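AtFKBP42 (PDB 2F4E) probably catalyses the cis-trans isomerisation of peptidyl-prolyl bonds as an FKBP-type immunophilin, and modulates uptake of MRP-transporter substrates into the vacuole. Local coordinates at residues A[49-54]-A[128-133]; A[107-112]-A[151-156]. All coordinates share one frame; numbering follows the deposited sequence.

How the contacts relate
The four segments come along the chain in the order 49-54, 107-112, 128-133, 151-156, so contact 1 and contact 2 interlock in sequence. Their centres lie about 11 Å apart. Contact 2 is at the core, where helix 107-113 rests on strand 149-158; contact 1 lies further out, where the start of strand 51-55 meets the loop that follows strand 121-126. Both involve one antiparallel sheet through strands 51-55 and 149-158, each paired with 121-126. The helix connects them directly: the L130 carbonyl probably takes a hydrogen bond from G108 N, and I111 packs on V51 and L130. Strand 51-55, the loop after 121-126 and the helix thus pack together beside the FKBP core.

Contact 1: residues A[49-54]-A[128-133]; sequences EKVSKQ and WELAYG
L130 and E129 reach from the 128-133 loop to V51, the first residue of strand 51-55, and to K50 just before it. The tightest apolar touch is V51 CG2 on L130 CD1, 3.3 Å apart, with the two side chains crossing at about a right angle. That same L130 methyl, CD1, lies 3.8 Å from K50 CB. The K50 chain bends through its second torsion (chi2 -49°), which carries its outer end past the E129 carboxylate: E129 OE2 sits 3.1 Å from K50 CE but 3.8 Å from K50 NZ, a long salt bridge. The acid therefore lies beside the last methylene rather than beyond the ammonium. Its other oxygen, E129 OE1, hangs 3.5 Å above the plane of the W128 ring, over the centre. Further out, I111 of helix 107-113 packs on both V51 and L130, while backbone bonding between K50 and G127 ties the entry to the strand to the segment leading into the loop. With an alanine at E129, the K50 ammonium would probably lose this charged mate and the W128 ring face its covering carboxylate. The chemistry is mixed: a small methyl contact inside, and lysine methylenes along a carboxylate on the solvent-facing side, with a loose ion pair.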
loop_
_atom_site.group_PDB
_atom_site.type_symbol
_atom_site.label_atom_id
_atom_site.label_comp_id
_atom_site.label_asym_id
_atom_site.label_seq_id
_atom_site.Cartn_x
_atom_site.Cartn_y
_atom_site.Cartn_z
ATOM N N GLU A 49 -11.984 -6.474 5.264
ATOM C CA GLU A 49 -11.872 -7.324 6.439
ATOM C C GLU A 49 -10.400 -7.346 6.858
ATOM O O GLU A 49 -10.086 -7.208 8.043
ATOM C CB GLU A 49 -12.372 -8.737 6.116
ATOM C CG GLU A 49 -12.783 -9.588 7.338
ATOM C CD GLU A 49 -13.951 -8.986 8.133
ATOM O OE1 GLU A 49 -14.975 -8.592 7.521
ATOM O OE2 GLU A 49 -13.835 -8.917 9.377
ATOM N N LYS A 50 -9.503 -7.488 5.878
ATOM C CA LYS A 50 -8.068 -7.532 6.137
ATOM C C LYS A 50 -7.276 -6.303 5.687
ATOM O O LYS A 50 -6.074 -6.396 5.435
ATOM C CB LYS A 50 -7.456 -8.785 5.498
ATOM C CG LYS A 50 -8.030 -10.096 6.037
ATOM C CD LYS A 50 -8.034 -10.100 7.566
ATOM C CE LYS A 50 -8.339 -11.487 8.146
ATOM N NZ LYS A 50 -8.308 -11.449 9.630
ATOM N N VAL A 51 -7.944 -5.154 5.600
ATOM C CA VAL A 51 -7.281 -3.922 5.196
ATOM C C VAL A 51 -7.816 -2.710 5.943
ATOM O O VAL A 51 -9.025 -2.530 6.059
ATOM C CB VAL A 51 -7.446 -3.656 3.681
ATOM C CG1 VAL A 51 -6.675 -2.408 3.288
ATOM C CG2 VAL A 51 -6.956 -4.838 2.870
ATOM N N SER A 52 -6.908 -1.885 6.456
ATOM C CA SER A 52 -7.285 -0.663 7.170
ATOM C C SER A 52 -6.272 0.436 6.862
ATOM O O SER A 52 -5.147 0.141 6.445
ATOM C CB SER A 52 -7.374 -0.931 8.677
ATOM O OG SER A 52 -6.137 -1.383 9.191
ATOM N N LYS A 53 -6.652 1.693 7.085
ATOM C CA LYS A 53 -5.769 2.813 6.742
ATOM C C LYS A 53 -5.774 4.015 7.683
ATOM O O LYS A 53 -6.773 4.336 8.314
ATOM C CB LYS A 53 -6.126 3.328 5.349
ATOM C CG LYS A 53 -5.300 4.515 4.879
ATOM C CD LYS A 53 -5.750 5.049 3.523
ATOM C CE LYS A 53 -7.107 5.702 3.606
ATOM N NZ LYS A 53 -7.533 6.229 2.297
ATOM N N GLN A 54 -4.634 4.690 7.740
ATOM C CA GLN A 54 -4.432 5.902 8.535
ATOM C C GLN A 54 -3.819 6.923 7.577
ATOM O O GLN A 54 -2.756 6.675 7.018
ATOM C CB GLN A 54 -3.427 5.663 9.655
ATOM C CG GLN A 54 -3.820 4.692 10.736
ATOM C CD GLN A 54 -2.778 4.652 11.847
ATOM O OE1 GLN A 54 -1.636 4.242 11.638
ATOM N NE2 GLN A 54 -3.166 5.099 13.029
ATOM N N TRP A 128 -1.944 -10.710 6.042
ATOM C CA TRP A 128 -1.159 -11.560 5.168
ATOM C C TRP A 128 -1.988 -12.219 4.069
ATOM O O TRP A 128 -1.477 -12.466 2.981
ATOM C CB TRP A 128 -0.404 -12.626 5.971
ATOM C CG TRP A 128 -1.246 -13.470 6.849
ATOM C CD1 TRP A 128 -1.484 -13.285 8.177
ATOM C CD2 TRP A 128 -1.969 -14.650 6.468
ATOM N NE1 TRP A 128 -2.308 -14.273 8.651
ATOM C CE2 TRP A 128 -2.626 -15.125 7.623
ATOM C CE3 TRP A 128 -2.127 -15.352 5.263
ATOM C CZ2 TRP A 128 -3.437 -16.276 7.609
ATOM C CZ3 TRP A 128 -2.934 -16.497 5.251
ATOM C CH2 TRP A 128 -3.577 -16.942 6.417
ATOM N N GLU A 129 -3.262 -12.490 4.338
ATOM C CA GLU A 129 -4.122 -13.113 3.338
ATOM C C GLU A 129 -4.074 -12.336 2.024
ATOM O O GLU A 129 -4.088 -12.918 0.937
ATOM C CB GLU A 129 -5.574 -13.190 3.832
ATOM C CG GLU A 129 -5.804 -14.136 5.019
ATOM C CD GLU A 129 -5.679 -13.433 6.365
ATOM O OE1 GLU A 129 -4.832 -12.517 6.480
ATOM O OE2 GLU A 129 -6.420 -13.802 7.308
ATOM N N LEU A 130 -4.008 -11.017 2.124
ATOM C CA LEU A 130 -3.970 -10.183 0.933
ATOM C C LEU A 130 -2.538 -9.803 0.532
ATOM O O LEU A 130 -2.334 -8.950 -0.328
ATOM C CB LEU A 130 -4.829 -8.937 1.175
ATOM C CG LEU A 130 -6.285 -9.250 1.566
ATOM C CD1 LEU A 130 -7.038 -7.986 1.858
ATOM C CD2 LEU A 130 -6.978 -10.010 0.451
ATOM N N ALA A 131 -1.552 -10.454 1.143
ATOM C CA ALA A 131 -0.142 -10.175 0.861
ATOM C C ALA A 131 0.598 -11.399 0.309
ATOM O O ALA A 131 0.272 -11.888 -0.767
ATOM C CB ALA A 131 0.530 -9.687 2.119
ATOM N N TYR A 132 1.596 -11.888 1.043
ATOM C CA TYR A 132 2.366 -13.056 0.611
ATOM C C TYR A 132 1.773 -14.365 1.153
ATOM O O TYR A 132 2.398 -15.425 1.090
ATOM C CB TYR A 132 3.827 -12.901 1.042
ATOM C CG TYR A 132 4.611 -11.971 0.146
ATOM C CD1 TYR A 132 5.130 -12.421 -1.067
ATOM C CD2 TYR A 132 4.771 -10.627 0.473
ATOM C CE1 TYR A 132 5.787 -11.546 -1.942
ATOM C CE2 TYR A 132 5.421 -9.742 -0.389
ATOM C CZ TYR A 132 5.926 -10.208 -1.597
ATOM O OH TYR A 132 6.543 -9.339 -2.471
ATOM N N GLY A 133 0.565 -14.262 1.694
ATOM C CA GLY A 133 -0.164 -15.412 2.203
ATOM C C GLY A 133 0.457 -16.436 3.135
ATOM O O GLY A 133 1.439 -16.186 3.831
#

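Contact 2: residues A[107-112]-A[151-156]; sequences AGLAIG and YEVEVI
L109 and Y151 meet through two quite different first torsions. L109 has CG anti to the backbone N (chi1 174°), which extends the leucine toward strand 149-158, while Y151 has CG anti to its carbonyl carbon (chi1 -66°), laying the phenol ring alongside L109 with its hydroxyl near the start of helix 107-113. The result is a CH-pi contact: L109 CB stands over one face of the ring, 4.2 Å from its centroid and 18° off the normal, displaced toward the CE2 and CZ rim. The leucine then runs along the ring, and its CD1 comes within 4.1 Å of Y151 CG. Beyond the ring, L109 CD1 also meets V153 CB at 4.2 Å, so one leucine spans two residues on the same side of the strand.

The phenol end is tied down separately. A water accepts a hydrogen bond from L109 N at 3.0 Å and hydrogen-bonds to Y151 OH at 2.9 Å; it thus links the first turn of the helix to the tyrosine and gives both polar groups a partner in a buried setting. Neighbouring strands complete the packing, with V124, V126 and A76 against Y151, and L72 and V124 against V153. On the other side of the strand E152 forms a salt bridge with R75.

A short helix lying over a curved antiparallel sheet is the hallmark of the FKBP fold. In canonical FKBPs the helix position corresponding to L109 is a tryptophan that floors the prolyl pocket, and the position of Y151 is an aromatic of its wall; by that analogy L109 probably lies at the pocket floor and Y151 in its wall, with a leucine standing where the indole would be.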
loop_
_atom_site.group_PDB
_atom_site.type_symbol
_atom_site.label_atom_id
_atom_site.label_comp_id
_atom_site.label_asym_id
_atom_site.label_seq_id
_atom_site.Cartn_x
_atom_site.Cartn_y
_atom_site.Cartn_z
ATOM N N ALA A 107 -2.338 -7.289 -3.514
ATOM C CA ALA A 107 -3.801 -7.254 -3.412
ATOM C C ALA A 107 -4.275 -6.290 -2.334
ATOM O O ALA A 107 -5.158 -5.466 -2.567
ATOM C CB ALA A 107 -4.340 -8.660 -3.128
ATOM N N GLY A 108 -3.687 -6.412 -1.148
ATOM C CA GLY A 108 -4.047 -5.538 -0.044
ATOM C C GLY A 108 -3.682 -4.092 -0.318
ATOM O O GLY A 108 -4.483 -3.185 -0.085
ATOM N N LEU A 109 -2.472 -3.874 -0.814
ATOM C CA LEU A 109 -2.022 -2.528 -1.117
ATOM C C LEU A 109 -2.987 -1.861 -2.088
ATOM O O LEU A 109 -3.391 -0.726 -1.865
ATOM C CB LEU A 109 -0.610 -2.563 -1.710
ATOM C CG LEU A 109 0.002 -1.257 -2.229
ATOM C CD1 LEU A 109 0.013 -0.212 -1.139
ATOM C CD2 LEU A 109 1.400 -1.518 -2.731
ATOM N N ALA A 110 -3.352 -2.578 -3.155
ATOM C CA ALA A 110 -4.275 -2.075 -4.173
ATOM C C ALA A 110 -5.577 -1.588 -3.540
ATOM O O ALA A 110 -6.070 -0.504 -3.861
ATOM C CB ALA A 110 -4.570 -3.160 -5.184
ATOM N N ILE A 111 -6.124 -2.388 -2.629
ATOM C CA ILE A 111 -7.354 -2.028 -1.942
ATOM C C ILE A 111 -7.174 -0.705 -1.201
ATOM O O ILE A 111 -8.072 0.136 -1.189
ATOM C CB ILE A 111 -7.769 -3.142 -0.959
ATOM C CG1 ILE A 111 -8.256 -4.365 -1.752
ATOM C CG2 ILE A 111 -8.842 -2.630 -0.024
ATOM C CD1 ILE A 111 -8.470 -5.603 -0.924
ATOM N N GLY A 112 -6.002 -0.517 -0.608
ATOM C CA GLY A 112 -5.740 0.716 0.103
ATOM C C GLY A 112 -5.627 1.860 -0.874
ATOM O O GLY A 112 -6.252 2.891 -0.674
ATOM N N TYR A 151 2.332 -0.682 5.122
ATOM C CA TYR A 151 2.752 0.064 3.949
ATOM C C TYR A 151 2.634 1.549 4.217
ATOM O O TYR A 151 1.717 2.008 4.886
ATOM C CB TYR A 151 1.886 -0.254 2.735
ATOM C CG TYR A 151 1.975 -1.655 2.191
ATOM C CD1 TYR A 151 3.050 -2.062 1.407
ATOM C CD2 TYR A 151 0.933 -2.553 2.396
ATOM C CE1 TYR A 151 3.066 -3.332 0.828
ATOM C CE2 TYR A 151 0.939 -3.810 1.829
ATOM C CZ TYR A 151 1.997 -4.195 1.054
ATOM O OH TYR A 151 1.957 -5.445 0.511
ATOM N N GLU A 152 3.594 2.293 3.699
ATOM C CA GLU A 152 3.585 3.733 3.811
ATOM C C GLU A 152 3.550 4.079 2.339
ATOM O O GLU A 152 4.573 4.017 1.651
ATOM C CB GLU A 152 4.869 4.253 4.453
ATOM C CG GLU A 152 4.854 5.759 4.661
ATOM C CD GLU A 152 6.229 6.358 4.952
ATOM O OE1 GLU A 152 7.212 5.617 5.131
ATOM O OE2 GLU A 152 6.321 7.603 5.009
ATOM N N VAL A 153 2.365 4.407 1.845
ATOM C CA VAL A 153 2.225 4.719 0.433
ATOM C C VAL A 153 1.806 6.142 0.072
ATOM O O VAL A 153 0.959 6.750 0.720
ATOM C CB VAL A 153 1.245 3.731 -0.245
ATOM C CG1 VAL A 153 -0.061 3.686 0.528
ATOM C CG2 VAL A 153 0.988 4.152 -1.679
ATOM N N GLU A 154 2.426 6.668 -0.976
ATOM C CA GLU A 154 2.095 7.991 -1.461
ATOM C C GLU A 154 1.788 7.887 -2.947
ATOM O O GLU A 154 2.646 7.499 -3.748
ATOM C CB GLU A 154 3.239 8.985 -1.230
ATOM C CG GLU A 154 2.910 10.347 -1.808
ATOM C CD GLU A 154 3.929 11.411 -1.475
ATOM O OE1 GLU A 154 4.794 11.168 -0.611
ATOM O OE2 GLU A 154 3.854 12.494 -2.094
ATOM N N VAL A 155 0.557 8.231 -3.300
ATOM C CA VAL A 155 0.108 8.173 -4.678
ATOM C C VAL A 155 0.552 9.394 -5.475
ATOM O O VAL A 155 0.186 10.522 -5.168
ATOM C CB VAL A 155 -1.437 8.067 -4.754
ATOM C CG1 VAL A 155 -1.878 7.886 -6.184
ATOM C CG2 VAL A 155 -1.931 6.913 -3.898
ATOM N N ILE A 156 1.367 9.156 -6.493
ATOM C CA ILE A 156 1.833 10.231 -7.354
ATOM C C ILE A 156 0.643 10.703 -8.201
ATOM O O ILE A 156 0.587 11.861 -8.627
ATOM C CB ILE A 156 2.979 9.735 -8.275
ATOM C CG1 ILE A 156 4.164 9.293 -7.419
ATOM C CG2 ILE A 156 3.389 10.824 -9.249
ATOM C CD1 ILE A 156 5.362 8.886 -8.199
HETATM O O HOH W 1 -0.639 -6.205 -0.469
#